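Local coordinates for motility protein B (Helicobacter pylori, PDB 3S06) that probably builds the stator of the flagellar motor together with MotA and, through this periplasmic OmpA-like domain, may tie the torque-generating machinery to the cell wall, at residues I26-S31 against N134-I139; R70-D75 against G117-I122; D41-D46 against A94-K99; R64-V69 against S142-D147; A7-K12 against S127-M132. All coordinates share one frame; numbering follows the deposited sequence. Where two conformers were deposited one is given.

Interaction 1: I26-S31 against N134-I139; sequences ILKLPS and NNRVEI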
# COMPACT_ATOMS: atom_id res chain seq x y z
N ILE A 26 0.44 12.76 6.91
CA ILE A 26 1.47 13.64 7.46
C ILE A 26 0.84 14.96 7.88
O ILE A 26 0.20 15.63 7.06
CB ILE A 26 2.56 13.93 6.40
CG1 ILE A 26 3.13 12.59 5.88
CG2 ILE A 26 3.69 14.75 7.03
CD1 ILE A 26 4.13 12.68 4.72
N LEU A 27 1.02 15.33 9.15
CA LEU A 27 0.70 16.70 9.57
C LEU A 27 2.00 17.50 9.56
O LEU A 27 2.94 17.16 10.27
CB LEU A 27 0.09 16.72 10.97
CG LEU A 27 -1.33 16.24 11.12
CD1 LEU A 27 -1.60 16.24 12.62
CD2 LEU A 27 -2.29 17.18 10.36
N LYS A 28 2.04 18.54 8.73
CA LYS A 28 3.26 19.30 8.54
C LYS A 28 3.18 20.55 9.41
O LYS A 28 2.30 21.40 9.24
CB LYS A 28 3.46 19.64 7.06
CG LYS A 28 4.05 18.48 6.28
CD LYS A 28 4.26 18.83 4.85
CE LYS A 28 4.15 17.60 4.01
NZ LYS A 28 5.44 16.86 4.03
N LEU A 29 4.09 20.64 10.39
CA LEU A 29 4.07 21.74 11.34
C LEU A 29 5.31 22.61 11.14
O LEU A 29 6.39 22.27 11.63
CB LEU A 29 4.02 21.22 12.79
CG LEU A 29 2.97 20.13 13.04
CD1 LEU A 29 3.15 19.55 14.43
CD2 LEU A 29 1.57 20.68 12.82
N PRO A 30 5.17 23.75 10.43
CA PRO A 30 6.33 24.64 10.26
C PRO A 30 6.92 25.07 11.60
O PRO A 30 6.20 25.11 12.61
CB PRO A 30 5.74 25.85 9.50
CG PRO A 30 4.53 25.28 8.79
CD PRO A 30 3.95 24.32 9.82
N SER A 31 8.22 25.36 11.60
CA SER A 31 8.95 25.67 12.83
C SER A 31 8.19 26.63 13.76
O SER A 31 8.09 26.41 14.97
CB SER A 31 10.30 26.29 12.50
OG SER A 31 11.03 26.52 13.70
N ASN A 134 11.05 24.23 5.73
CA ASN A 134 12.31 23.47 5.70
C ASN A 134 12.83 23.07 7.08
O ASN A 134 13.61 22.12 7.19
CB ASN A 134 13.38 24.26 4.92
CG ASN A 134 13.05 24.39 3.41
OD1 ASN A 134 13.68 25.16 2.69
ND2 ASN A 134 12.04 23.65 2.96
N ASN A 135 12.36 23.76 8.13
CA ASN A 135 12.68 23.43 9.51
C ASN A 135 11.46 22.89 10.29
O ASN A 135 11.35 23.05 11.52
CB ASN A 135 13.30 24.66 10.19
CG ASN A 135 14.67 24.96 9.62
OD1 ASN A 135 15.64 24.28 9.96
ND2 ASN A 135 14.74 25.92 8.69
N ARG A 136 10.57 22.21 9.58
CA ARG A 136 9.32 21.73 10.18
C ARG A 136 9.55 20.51 11.06
O ARG A 136 10.60 19.85 10.99
CB ARG A 136 8.30 21.33 9.09
CG ARG A 136 8.71 20.06 8.31
CD ARG A 136 7.88 19.90 7.03
NE ARG A 136 8.33 18.76 6.24
CZ ARG A 136 9.37 18.77 5.42
NH1 ARG A 136 10.12 19.87 5.28
NH2 ARG A 136 9.70 17.66 4.74
N VAL A 137 8.56 20.22 11.89
CA VAL A 137 8.38 18.89 12.42
C VAL A 137 7.13 18.30 11.76
O VAL A 137 6.11 18.99 11.59
CB VAL A 137 8.29 18.92 13.95
CG1 VAL A 137 7.83 17.57 14.50
CG2 VAL A 137 9.67 19.31 14.57
N GLU A 138 7.20 17.02 11.37
CA GLU A 138 6.04 16.33 10.83
C GLU A 138 5.52 15.31 11.81
O GLU A 138 6.30 14.72 12.57
CB GLU A 138 6.46 15.54 9.58
CG GLU A 138 6.74 16.41 8.40
CD GLU A 138 7.09 15.63 7.15
OE1 GLU A 138 7.29 14.38 7.21
OE2 GLU A 138 7.17 16.30 6.10
N ILE A 139 4.21 15.12 11.84
CA ILE A 139 3.69 13.97 12.56
C ILE A 139 3.18 13.02 11.50
O ILE A 139 2.31 13.37 10.69
CB ILE A 139 2.60 14.33 13.58
CG1 ILE A 139 3.09 15.43 14.51
CG2 ILE A 139 2.20 13.07 14.40
CD1 ILE A 139 2.02 15.94 15.40
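Leu27 and Ile139 form an antiparallel hydrogen-bonded pair, and Leu29 and Val137 form the next one. In the first pair Leu27 N gives a nearly straight bond to Ile139 O (2.8 Å, 166°), and Ile139 N returns one to Leu27 O. Leu29 and Val137 exchange a second couple of bonds, both more bent. Between them Lys28 faces Glu138 as a non-hydrogen-bonded pair.

The charged groups lie on the face of Lys28 and Glu138. Lys28 and Glu138 run side by side, and Lys28 NZ meets Glu138 OE2 at 2.8 Å. Arg136 NE donates to Glu138 OE2 at 2.7 Å, with that oxygen in the guanidinium plane. The two donors come from opposite faces of the carboxylate, so one oxygen holds both cationic groups. Glu138 OE1 has its own salt bridge, to Arg70, and Lys28 NZ also reaches Glu19.

These strands, 24-29 and 137-142, are neighbours inside the mixed sheet of the OmpA-like domain. Its other face carries the apolar contacts. Leu29 CD1 touches Ile139 CD1 at 3.9 Å, and both side chains touch helix 48-57.

On the charged face, Ile26 CG2 packs on Glu138 CD at 3.5 Å. That methyl is placed by a chi1 of -56°, which sets CG2 anti to the backbone N. Where the strands part, Ser31 CB rests on Asn135 O, and Arg93 binds both Ser31 OG and Asn135 O.

Interaction 2: R70-D75 against G117-I122; sequences RGFTDD and GSTNPI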
# COMPACT_ATOMS: atom_id res chain seq x y z
N ARG A 70 8.76 13.57 13.18
CA ARG A 70 9.92 13.72 12.29
C ARG A 70 10.47 15.15 12.23
O ARG A 70 9.72 16.08 11.97
CB ARG A 70 9.51 13.35 10.86
CG ARG A 70 8.87 11.95 10.71
CD ARG A 70 8.32 11.89 9.28
NE ARG A 70 8.20 10.56 8.75
CZ ARG A 70 7.88 10.33 7.48
NH1 ARG A 70 7.61 11.34 6.64
NH2 ARG A 70 7.81 9.11 7.05
N GLY A 71 11.77 15.29 12.43
CA GLY A 71 12.43 16.61 12.43
C GLY A 71 13.25 16.81 11.18
O GLY A 71 13.92 15.87 10.72
N PHE A 72 13.20 18.04 10.63
CA PHE A 72 13.93 18.43 9.43
C PHE A 72 14.65 19.74 9.70
O PHE A 72 14.16 20.56 10.50
CB PHE A 72 12.96 18.67 8.25
CG PHE A 72 12.23 17.44 7.80
CD1 PHE A 72 12.65 16.75 6.67
CD2 PHE A 72 11.09 16.99 8.50
CE1 PHE A 72 11.97 15.60 6.23
CE2 PHE A 72 10.41 15.83 8.09
CZ PHE A 72 10.84 15.14 6.95
N THR A 73 15.79 19.95 9.04
CA THR A 73 16.39 21.29 9.00
C THR A 73 16.75 21.67 7.56
O THR A 73 16.64 20.84 6.63
CB THR A 73 17.65 21.42 9.90
OG1 THR A 73 18.81 20.94 9.21
CG2 THR A 73 17.50 20.64 11.21
N ASP A 74 17.12 22.92 7.35
CA ASP A 74 17.87 23.28 6.14
C ASP A 74 19.33 23.45 6.50
O ASP A 74 19.75 23.02 7.59
CB ASP A 74 17.28 24.52 5.45
CG ASP A 74 17.22 25.75 6.35
OD1 ASP A 74 17.82 25.79 7.45
OD2 ASP A 74 16.58 26.72 5.91
N ASP A 75 20.11 24.10 5.62
CA ASP A 75 21.55 24.27 5.78
C ASP A 75 21.95 25.49 6.63
O ASP A 75 23.08 25.99 6.49
CB ASP A 75 22.21 24.43 4.39
CG ASP A 75 22.31 23.11 3.63
OD1 ASP A 75 22.13 22.04 4.25
OD2 ASP A 75 22.60 23.15 2.42
N GLY A 117 17.86 15.35 9.29
CA GLY A 117 18.97 16.31 9.23
C GLY A 117 18.60 17.39 8.24
O GLY A 117 17.41 17.69 8.07
N SER A 118 19.60 17.98 7.59
CA SER A 118 19.29 18.94 6.55
C SER A 118 18.83 18.22 5.29
O SER A 118 19.44 17.25 4.83
CB SER A 118 20.44 19.88 6.22
OG SER A 118 20.03 20.82 5.23
N THR A 119 17.72 18.70 4.76
CA THR A 119 17.21 18.17 3.50
C THR A 119 17.02 19.24 2.43
O THR A 119 16.57 18.93 1.33
CB THR A 119 15.87 17.43 3.66
OG1 THR A 119 14.85 18.35 4.09
CG2 THR A 119 16.01 16.30 4.68
N ASN A 120 17.30 20.50 2.76
CA ASN A 120 17.18 21.60 1.78
C ASN A 120 18.27 22.63 1.92
O ASN A 120 18.71 22.92 3.03
CB ASN A 120 15.83 22.31 1.93
CG ASN A 120 14.73 21.64 1.15
OD1 ASN A 120 13.72 21.21 1.71
ND2 ASN A 120 14.90 21.58 -0.18
N PRO A 121 18.73 23.19 0.78
CA PRO A 121 19.74 24.23 0.86
C PRO A 121 19.09 25.57 1.17
O PRO A 121 17.88 25.66 1.14
CB PRO A 121 20.32 24.24 -0.55
CG PRO A 121 19.18 23.80 -1.43
CD PRO A 121 18.38 22.84 -0.61
N ILE A 122 19.89 26.58 1.47
CA ILE A 122 19.41 27.95 1.49
C ILE A 122 19.39 28.42 0.04
O ILE A 122 20.45 28.43 -0.61
CB ILE A 122 20.37 28.87 2.31
CG1 ILE A 122 20.54 28.41 3.78
CG2 ILE A 122 19.96 30.34 2.21
CD1 ILE A 122 19.28 28.03 4.51
O HOH W 1 22.92 26.04 1.20
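Thr73 and Ser118 are paired in parallel: Thr73 N bonds Gly117 O at 2.9 Å, Thr119 N bonds Thr73 O at 3.0 Å, and the short strand axes lie at 61° to each other. The donor of the first bond stands above the plane of the Gly117 carbonyl. Ser118 CA also gives a CA-H...O contact to Thr73 O.

Among the side chains, Ser118 OG donates to Asp75 OD1 at 2.6 Å, from above the carboxylate plane. The hydroxyl points away from the Ser118 backbone N (chi1 -178°) and out to Asp75. The other oxygen, Asp75 OD2, lies 3.4 Å from Pro121 CA and takes a bond from a water that also accepts from Ile122 N. Ile122 CD1 touches Asp74 OD2 at 3.3 Å, while Asp74 OD1 is hydrogen-bonded to Thr76 OG1. At the other end Thr119 OG1 meets the edge of the Phe72 ring at CD1, 3.7 Å away. That ring stacks with Tyr116 and has a cation-pi contact with Arg136.

The strands belong to a beta-alpha-beta unit whose crossover helix, 86-103, packs on Thr73. Helix 128-134 touches Asp74 and Ile122, and strand 137-142 flanks strand 66-74 on its other side.

Interaction 3: D41-D46 against A94-K99; sequences DAINQD and AYRVMK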
# COMPACT_ATOMS: atom_id res chain seq x y z
N ASP A 41 15.84 23.73 20.32
CA ASP A 41 14.69 22.87 20.60
C ASP A 41 13.76 23.46 21.64
O ASP A 41 12.96 22.74 22.24
CB ASP A 41 15.13 21.45 20.99
CG ASP A 41 15.99 21.41 22.26
OD1 ASP A 41 16.38 22.47 22.78
OD2 ASP A 41 16.29 20.28 22.73
N ALA A 42 13.83 24.77 21.85
CA ALA A 42 13.01 25.44 22.86
C ALA A 42 11.56 25.63 22.36
O ALA A 42 11.32 26.35 21.39
CB ALA A 42 13.63 26.80 23.26
N ILE A 43 10.61 24.94 22.99
CA ILE A 43 9.19 25.06 22.61
C ILE A 43 8.65 26.46 22.94
O ILE A 43 8.94 27.01 24.01
CB ILE A 43 8.35 24.00 23.36
CG1 ILE A 43 8.73 22.58 22.92
CG2 ILE A 43 6.84 24.28 23.29
CD1 ILE A 43 8.14 22.16 21.58
N ASN A 44 7.89 27.05 22.01
CA ASN A 44 7.18 28.27 22.29
C ASN A 44 5.92 27.92 23.08
O ASN A 44 4.94 27.44 22.51
CB ASN A 44 6.81 29.02 21.00
CG ASN A 44 6.14 30.36 21.27
OD1 ASN A 44 5.85 30.70 22.42
ND2 ASN A 44 5.92 31.14 20.21
N GLN A 45 5.93 28.18 24.40
CA GLN A 45 4.82 27.70 25.25
C GLN A 45 3.50 28.38 24.85
O GLN A 45 2.42 27.80 25.02
CB GLN A 45 5.12 27.87 26.76
CG GLN A 45 6.40 27.17 27.29
CD GLN A 45 6.39 25.62 27.24
OE1 GLN A 45 5.35 24.98 27.42
NE2 GLN A 45 7.56 25.04 27.01
N ASP A 46 3.60 29.57 24.26
CA ASP A 46 2.41 30.31 23.84
C ASP A 46 1.72 29.74 22.58
O ASP A 46 0.60 30.14 22.27
CB ASP A 46 2.71 31.82 23.72
CG ASP A 46 3.21 32.42 25.04
OD1 ASP A 46 2.74 31.98 26.11
OD2 ASP A 46 4.08 33.32 25.01
N ALA A 94 12.46 16.95 17.32
CA ALA A 94 11.41 15.96 17.14
C ALA A 94 11.10 15.33 18.50
O ALA A 94 9.94 15.12 18.87
CB ALA A 94 11.86 14.90 16.13
N TYR A 95 12.16 14.99 19.22
CA TYR A 95 12.01 14.37 20.56
C TYR A 95 11.22 15.28 21.51
O TYR A 95 10.34 14.83 22.26
CB TYR A 95 13.39 14.07 21.15
CG TYR A 95 13.34 13.53 22.58
CD1 TYR A 95 12.94 12.22 22.84
CD2 TYR A 95 13.66 14.36 23.65
CE1 TYR A 95 12.91 11.71 24.17
CE2 TYR A 95 13.62 13.88 24.98
CZ TYR A 95 13.24 12.57 25.22
OH TYR A 95 13.21 12.13 26.55
N ARG A 96 11.52 16.57 21.44
CA ARG A 96 10.84 17.55 22.27
C ARG A 96 9.33 17.57 22.02
O ARG A 96 8.54 17.56 22.97
CB ARG A 96 11.49 18.92 22.06
CG ARG A 96 10.95 20.01 22.90
CD ARG A 96 11.37 19.84 24.34
NE ARG A 96 10.52 20.65 25.19
CZ ARG A 96 9.40 20.23 25.75
NH1 ARG A 96 8.98 18.96 25.57
NH2 ARG A 96 8.71 21.08 26.50
N VAL A 97 8.93 17.57 20.75
CA VAL A 97 7.51 17.57 20.36
C VAL A 97 6.85 16.24 20.75
O VAL A 97 5.72 16.21 21.26
CB VAL A 97 7.34 17.84 18.86
CG1 VAL A 97 5.89 17.58 18.42
CG2 VAL A 97 7.76 19.29 18.55
N MET A 98 7.57 15.14 20.55
CA MET A 98 7.07 13.85 21.01
C MET A 98 6.75 13.86 22.53
O MET A 98 5.71 13.35 22.97
CB MET A 98 8.08 12.73 20.70
CG MET A 98 7.48 11.30 20.88
SD MET A 98 8.78 10.05 20.88
CE MET A 98 9.53 10.37 22.48
N LYS A 99 7.65 14.42 23.33
CA LYS A 99 7.43 14.51 24.79
C LYS A 99 6.22 15.40 25.13
O LYS A 99 5.51 15.11 26.09
CB LYS A 99 8.70 15.00 25.50
CG LYS A 99 9.88 14.01 25.40
CD LYS A 99 9.57 12.66 26.08
CE LYS A 99 9.62 12.76 27.60
NZ LYS A 99 9.64 11.41 28.27
O HOH W 2 11.29 23.30 25.29
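Asp41 starts the contact with its carbonyl: Asp41 O lies 3.5 Å from Arg96 CG and touches the aliphatic part of that side chain. Its carboxylate turns to another partner, Arg82, in a salt bridge.

Ile43 carries most of the contact. Its backbone N donates to a water at 2.9 Å, and the same water accepts from Arg96 NE at 2.8 Å. The water lies at the guanidinium edge, in its plane. Ile43 CG1 lies over one face of the Arg96 guanidinium, 3.3 Å above its plane and offset toward the rim. Ile43 CG1 also touches Arg96 CG at 3.4 Å. Arg96 bends at chi2 (71°), which turns NE and the guanidinium past Ile43 CG1. Further out, Ile43 CD1 meets Val97 CG2 at 4.2 Å, the two side chains crossing at about a right angle.

Asn44 OD1 accepts from Asp46 N, which makes an Asx turn. Gln45 then brings NE2 to 4.2 Å from Arg96 NH2, at the guanidinium edge, with the two planes 26° apart.

The contact lays the loop before helix 48-57 against helix 86-103. Ile43 also packs on Met48 and Val97 on Ile51, both of helix 48-57, and the inner side of helix 86-103 rests on strand 111-120 through Ala94 and Met98.

Interaction 4: R64-V69 against S142-D147; sequences RVHINV and STDAND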
# COMPACT_ATOMS: atom_id res chain seq x y z
N ARG A 64 -3.55 0.55 16.97
CA ARG A 64 -2.71 0.03 15.92
C ARG A 64 -1.96 1.13 15.15
O ARG A 64 -1.00 0.82 14.45
CB ARG A 64 -3.50 -0.86 14.95
CG ARG A 64 -4.37 -0.10 13.95
CD ARG A 64 -4.99 -1.05 12.92
NE ARG A 64 -6.10 -1.80 13.48
CZ ARG A 64 -6.56 -2.97 13.03
NH1 ARG A 64 -5.98 -3.56 11.98
NH2 ARG A 64 -7.59 -3.54 13.65
N VAL A 65 -2.40 2.37 15.29
CA VAL A 65 -1.77 3.46 14.55
C VAL A 65 -0.44 3.80 15.23
O VAL A 65 -0.37 3.88 16.46
CB VAL A 65 -2.67 4.71 14.41
CG1 VAL A 65 -1.98 5.79 13.58
CG2 VAL A 65 -4.01 4.32 13.76
N HIS A 66 0.60 3.95 14.42
CA HIS A 66 1.91 4.33 14.89
C HIS A 66 2.11 5.79 14.56
O HIS A 66 1.78 6.23 13.47
CB HIS A 66 2.99 3.47 14.21
CG HIS A 66 2.88 2.02 14.56
ND1 HIS A 66 3.55 1.03 13.88
CD2 HIS A 66 2.17 1.40 15.54
CE1 HIS A 66 3.25 -0.14 14.41
NE2 HIS A 66 2.41 0.05 15.42
N ILE A 67 2.61 6.54 15.55
CA ILE A 67 2.81 7.98 15.41
C ILE A 67 4.31 8.28 15.46
O ILE A 67 4.98 8.02 16.48
CB ILE A 67 2.08 8.71 16.58
CG1 ILE A 67 0.59 8.34 16.53
CG2 ILE A 67 2.24 10.24 16.46
CD1 ILE A 67 -0.16 8.60 17.87
N ASN A 68 4.85 8.84 14.37
CA ASN A 68 6.28 9.09 14.30
C ASN A 68 6.50 10.58 14.12
O ASN A 68 6.01 11.16 13.14
CB ASN A 68 6.89 8.30 13.12
CG ASN A 68 8.39 8.54 12.97
OD1 ASN A 68 8.83 9.07 11.94
ND2 ASN A 68 9.19 8.12 13.96
N VAL A 69 7.21 11.19 15.07
CA VAL A 69 7.47 12.62 15.04
C VAL A 69 8.81 12.88 14.33
O VAL A 69 9.86 12.48 14.83
CB VAL A 69 7.48 13.21 16.47
CG1 VAL A 69 7.63 14.72 16.39
CG2 VAL A 69 6.18 12.81 17.27
N SER A 142 1.04 5.95 10.55
CA SER A 142 1.21 4.76 9.70
C SER A 142 0.83 3.50 10.47
O SER A 142 0.40 3.58 11.61
CB SER A 142 2.66 4.64 9.21
OG SER A 142 3.51 4.33 10.31
N THR A 143 0.91 2.33 9.82
CA THR A 143 0.81 1.05 10.55
C THR A 143 1.94 0.13 10.08
O THR A 143 2.64 0.45 9.12
CB THR A 143 -0.56 0.34 10.37
OG1 THR A 143 -0.68 -0.15 9.03
CG2 THR A 143 -1.75 1.28 10.67
N ASP A 144 2.17 -1.02 10.72
CA ASP A 144 3.18 -1.95 10.17
C ASP A 144 2.55 -3.20 9.55
O ASP A 144 3.17 -4.28 9.54
CB ASP A 144 4.31 -2.29 11.18
CG ASP A 144 3.80 -3.01 12.42
OD1 ASP A 144 2.58 -3.23 12.56
OD2 ASP A 144 4.66 -3.35 13.27
N ALA A 145 1.33 -3.04 9.01
CA ALA A 145 0.54 -4.12 8.38
C ALA A 145 1.43 -5.05 7.55
O ALA A 145 2.29 -4.57 6.79
CB ALA A 145 -0.52 -3.53 7.50
N ASN A 146 1.20 -6.36 7.66
CA ASN A 146 1.98 -7.32 6.86
C ASN A 146 1.12 -8.42 6.24
O ASN A 146 1.63 -9.48 5.86
CB ASN A 146 3.15 -7.90 7.68
CG ASN A 146 2.68 -8.83 8.79
OD1 ASN A 146 1.52 -8.82 9.18
ND2 ASN A 146 3.60 -9.66 9.30
N ASP A 147 -0.18 -8.18 6.17
CA ASP A 147 -1.12 -9.16 5.60
C ASP A 147 -0.75 -9.59 4.18
O ASP A 147 -0.72 -10.79 3.88
CB ASP A 147 -2.52 -8.61 5.66
CG ASP A 147 -2.88 -8.17 7.05
OD1 ASP A 147 -3.33 -9.11 7.78
OD2 ASP A 147 -2.57 -6.97 7.42
O HOH W 3 0.16 -1.26 13.35
O HOH W 4 4.36 6.39 11.83
O HOH W 5 4.69 1.83 11.30
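His66 O is gripped by two donors: Ser142 N at 3.0 Å and a water at 3.1 Å. The same water is hydrogen-bonded to Ser142 OG, so it closes a small ring between the two residues. In return His66 N donates to Ser142 O at 2.8 Å, almost straight at 174°. His66 and Ser142 are thus an antiparallel hydrogen-bonded pair.

Ser142 OG has a second water partner at 2.9 Å. This water also bonds His66 ND1, likewise at 2.9 Å, and lies in the plane of the imidazole. Ser142 OG stands between its backbone N and carbonyl carbon (chi1 68°), where both waters can reach it. The hydroxyl therefore ties His66 by water at its backbone and at its ring.

Asp144 comes to the edge of the same ring. His66 CE1 lies 3.5 Å from Asp144 CG, and the ring and carboxylate planes are 74° apart. Asp144 OD1 takes a bond from a third water, which also donates to Arg64 O at 2.6 Å. Beside it Thr143 CG2 packs against that carbonyl.

Here the antiparallel pairing of strands 66-74 and 137-142 runs out. Beyond it the chain leads into helix 147-159. Asn120 of the third subunit packs on His66 and Asp144, while Leu148 of the second subunit touches Thr143. Within the chain, strand 111-120 borders strand 66-74 on its other side and bonds Ile67 and Asn68, and Val65 packs on Phe141 of strand 137-142.

Interaction 5: A7-K12 against S127-M132; sequences ATIARK and SLENRM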
# COMPACT_ATOMS: atom_id res chain seq x y z
N ALA A 7 8.19 35.40 14.94
CA ALA A 7 7.15 36.25 15.50
C ALA A 7 6.20 36.84 14.45
O ALA A 7 5.02 37.01 14.71
CB ALA A 7 7.78 37.37 16.33
N THR A 8 6.72 37.14 13.28
CA THR A 8 6.01 37.98 12.33
C THR A 8 5.26 37.20 11.25
O THR A 8 4.31 37.71 10.65
CB THR A 8 6.96 39.02 11.68
OG1 THR A 8 8.19 38.40 11.29
CG2 THR A 8 7.29 40.10 12.67
N ILE A 9 5.68 35.96 11.02
CA ILE A 9 5.20 35.20 9.86
C ILE A 9 3.69 34.91 9.94
O ILE A 9 3.18 34.48 10.98
CB ILE A 9 6.10 33.95 9.59
CG1 ILE A 9 5.66 33.20 8.33
CG2 ILE A 9 6.21 33.04 10.81
CD1 ILE A 9 6.72 32.34 7.78
N ALA A 10 3.01 35.21 8.85
CA ALA A 10 1.57 35.00 8.71
C ALA A 10 1.31 33.53 8.36
O ALA A 10 2.19 32.82 7.86
CB ALA A 10 1.04 35.90 7.62
N ARG A 11 0.10 33.05 8.64
CA ARG A 11 -0.24 31.66 8.36
C ARG A 11 -0.82 31.48 6.96
O ARG A 11 -0.84 30.38 6.44
CB ARG A 11 -1.17 31.12 9.44
CG ARG A 11 -0.46 31.11 10.82
CD ARG A 11 -1.06 30.10 11.75
NE ARG A 11 -1.02 28.78 11.15
CZ ARG A 11 -1.98 27.88 11.24
NH1 ARG A 11 -3.09 28.13 11.96
NH2 ARG A 11 -1.84 26.73 10.61
N LYS A 12 -1.28 32.58 6.35
CA LYS A 12 -1.92 32.52 5.03
C LYS A 12 -1.01 31.86 3.98
O LYS A 12 -1.49 31.09 3.13
CB LYS A 12 -2.28 33.93 4.56
CG LYS A 12 -3.23 34.02 3.39
CD LYS A 12 -3.24 35.48 2.90
CE LYS A 12 -4.63 35.99 2.51
NZ LYS A 12 -5.20 36.93 3.55
N SER A 127 10.93 32.21 0.38
CA SER A 127 10.08 32.95 1.31
C SER A 127 10.42 32.50 2.73
O SER A 127 11.05 31.45 2.94
CB SER A 127 8.61 32.66 1.03
OG SER A 127 8.34 31.27 1.18
N LEU A 128 9.98 33.29 3.70
CA LEU A 128 10.11 32.93 5.10
C LEU A 128 9.27 31.68 5.39
O LEU A 128 9.68 30.84 6.19
CB LEU A 128 9.68 34.09 5.98
CG LEU A 128 9.98 33.93 7.46
CD1 LEU A 128 11.46 33.67 7.73
CD2 LEU A 128 9.49 35.16 8.21
N GLU A 129 8.11 31.57 4.74
CA GLU A 129 7.26 30.36 4.88
C GLU A 129 8.03 29.12 4.44
O GLU A 129 7.96 28.07 5.11
CB GLU A 129 5.94 30.47 4.11
CG GLU A 129 4.99 31.55 4.69
CD GLU A 129 5.24 32.96 4.13
OE1 GLU A 129 6.29 33.19 3.49
OE2 GLU A 129 4.38 33.86 4.33
N ASN A 130 8.75 29.22 3.33
CA ASN A 130 9.55 28.08 2.88
C ASN A 130 10.71 27.74 3.86
O ASN A 130 11.00 26.56 4.07
CB ASN A 130 10.00 28.23 1.41
CG ASN A 130 8.90 27.77 0.40
OD1 ASN A 130 8.05 26.92 0.71
ND2 ASN A 130 8.95 28.31 -0.81
N ARG A 131 11.34 28.75 4.47
CA ARG A 131 12.36 28.50 5.51
C ARG A 131 11.75 27.78 6.71
O ARG A 131 12.34 26.85 7.26
CB ARG A 131 13.00 29.80 5.99
CG ARG A 131 13.86 30.51 4.96
CD ARG A 131 15.06 29.66 4.51
NE ARG A 131 16.08 30.51 3.90
CZ ARG A 131 17.03 31.16 4.58
NH1 ARG A 131 17.14 31.05 5.90
NH2 ARG A 131 17.89 31.92 3.92
N MET A 132 10.57 28.23 7.12
CA MET A 132 9.89 27.58 8.26
C MET A 132 9.46 26.15 7.94
O MET A 132 9.58 25.24 8.79
CB MET A 132 8.71 28.41 8.74
CG MET A 132 9.09 29.79 9.32
SD MET A 132 10.07 29.66 10.81
CE MET A 132 11.73 29.64 10.17
O HOH W 6 2.17 33.80 5.42
O HOH W 7 4.25 36.14 6.36
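The carboxylate of Glu129 is the flat group turned to Ile9 and Ala10. Ile9 CD1 stands above its plane, 4.0 Å from Glu129 CD. A water that donates to Glu129 OE2 lies above the plane on the same side, and it accepts from Ala10 N at 2.9 Å. This water joins the carboxylate to the backbone of segment 7-12. A second water bridge, from Glu129 OE2 to Ala10 O, is weak and doubtful. A kink in the Glu129 chain at CB-CG (chi2 87°) brings its end nearer to segment 7-12.

Most of the apolar part rests on one methyl group. Ile9 CD1 fits against the first turn of helix 128-134, 3.4 Å from Glu129 N and 3.6 Å from Leu128 CG. Ile9 CD1 also touches Glu129 CG, and lies 3.8 Å from Met132 CG. Nearer the backbone, Leu128 CD2 meets Ile9 CB at 3.9 Å. With chi1 at -176°, Ile9 CG1 points away from its own backbone N and carries CD1 to the helix.

The helix start is a standard N-cap: Ser127 OG accepts from Asn130 N at 3.0 Å. The contact joins the chain just after the N-terminal helix 4-8 to this capped end of helix 128-134, on the surface of the periplasmic domain. Asn32, in the loop after strand 24-29, touches both Ile9 and Met132.

Interactions 1, 2 and 4 share one mixed sheet. Interaction 1 is near the middle of the chain, about 5 Å from its centre. Interactions 2 and 4 use the two ends of strand 66-74, with centres about 25 Å apart on opposite sides of the chain's centre. Interaction 3 sets loop 41-46 against helix 86-103, about 12 Å from interaction 1 centre to centre, and meets the sheet where Ala94 and Val97 touch Val69. Interaction 5 is on the surface, about 31 Å from interaction 4 centre to centre. Along the chain, interactions 2 and 3 nest inside the loop closed by interaction 1. Interactions 4 and 5 cross it, so early and late parts of the domain are interwoven.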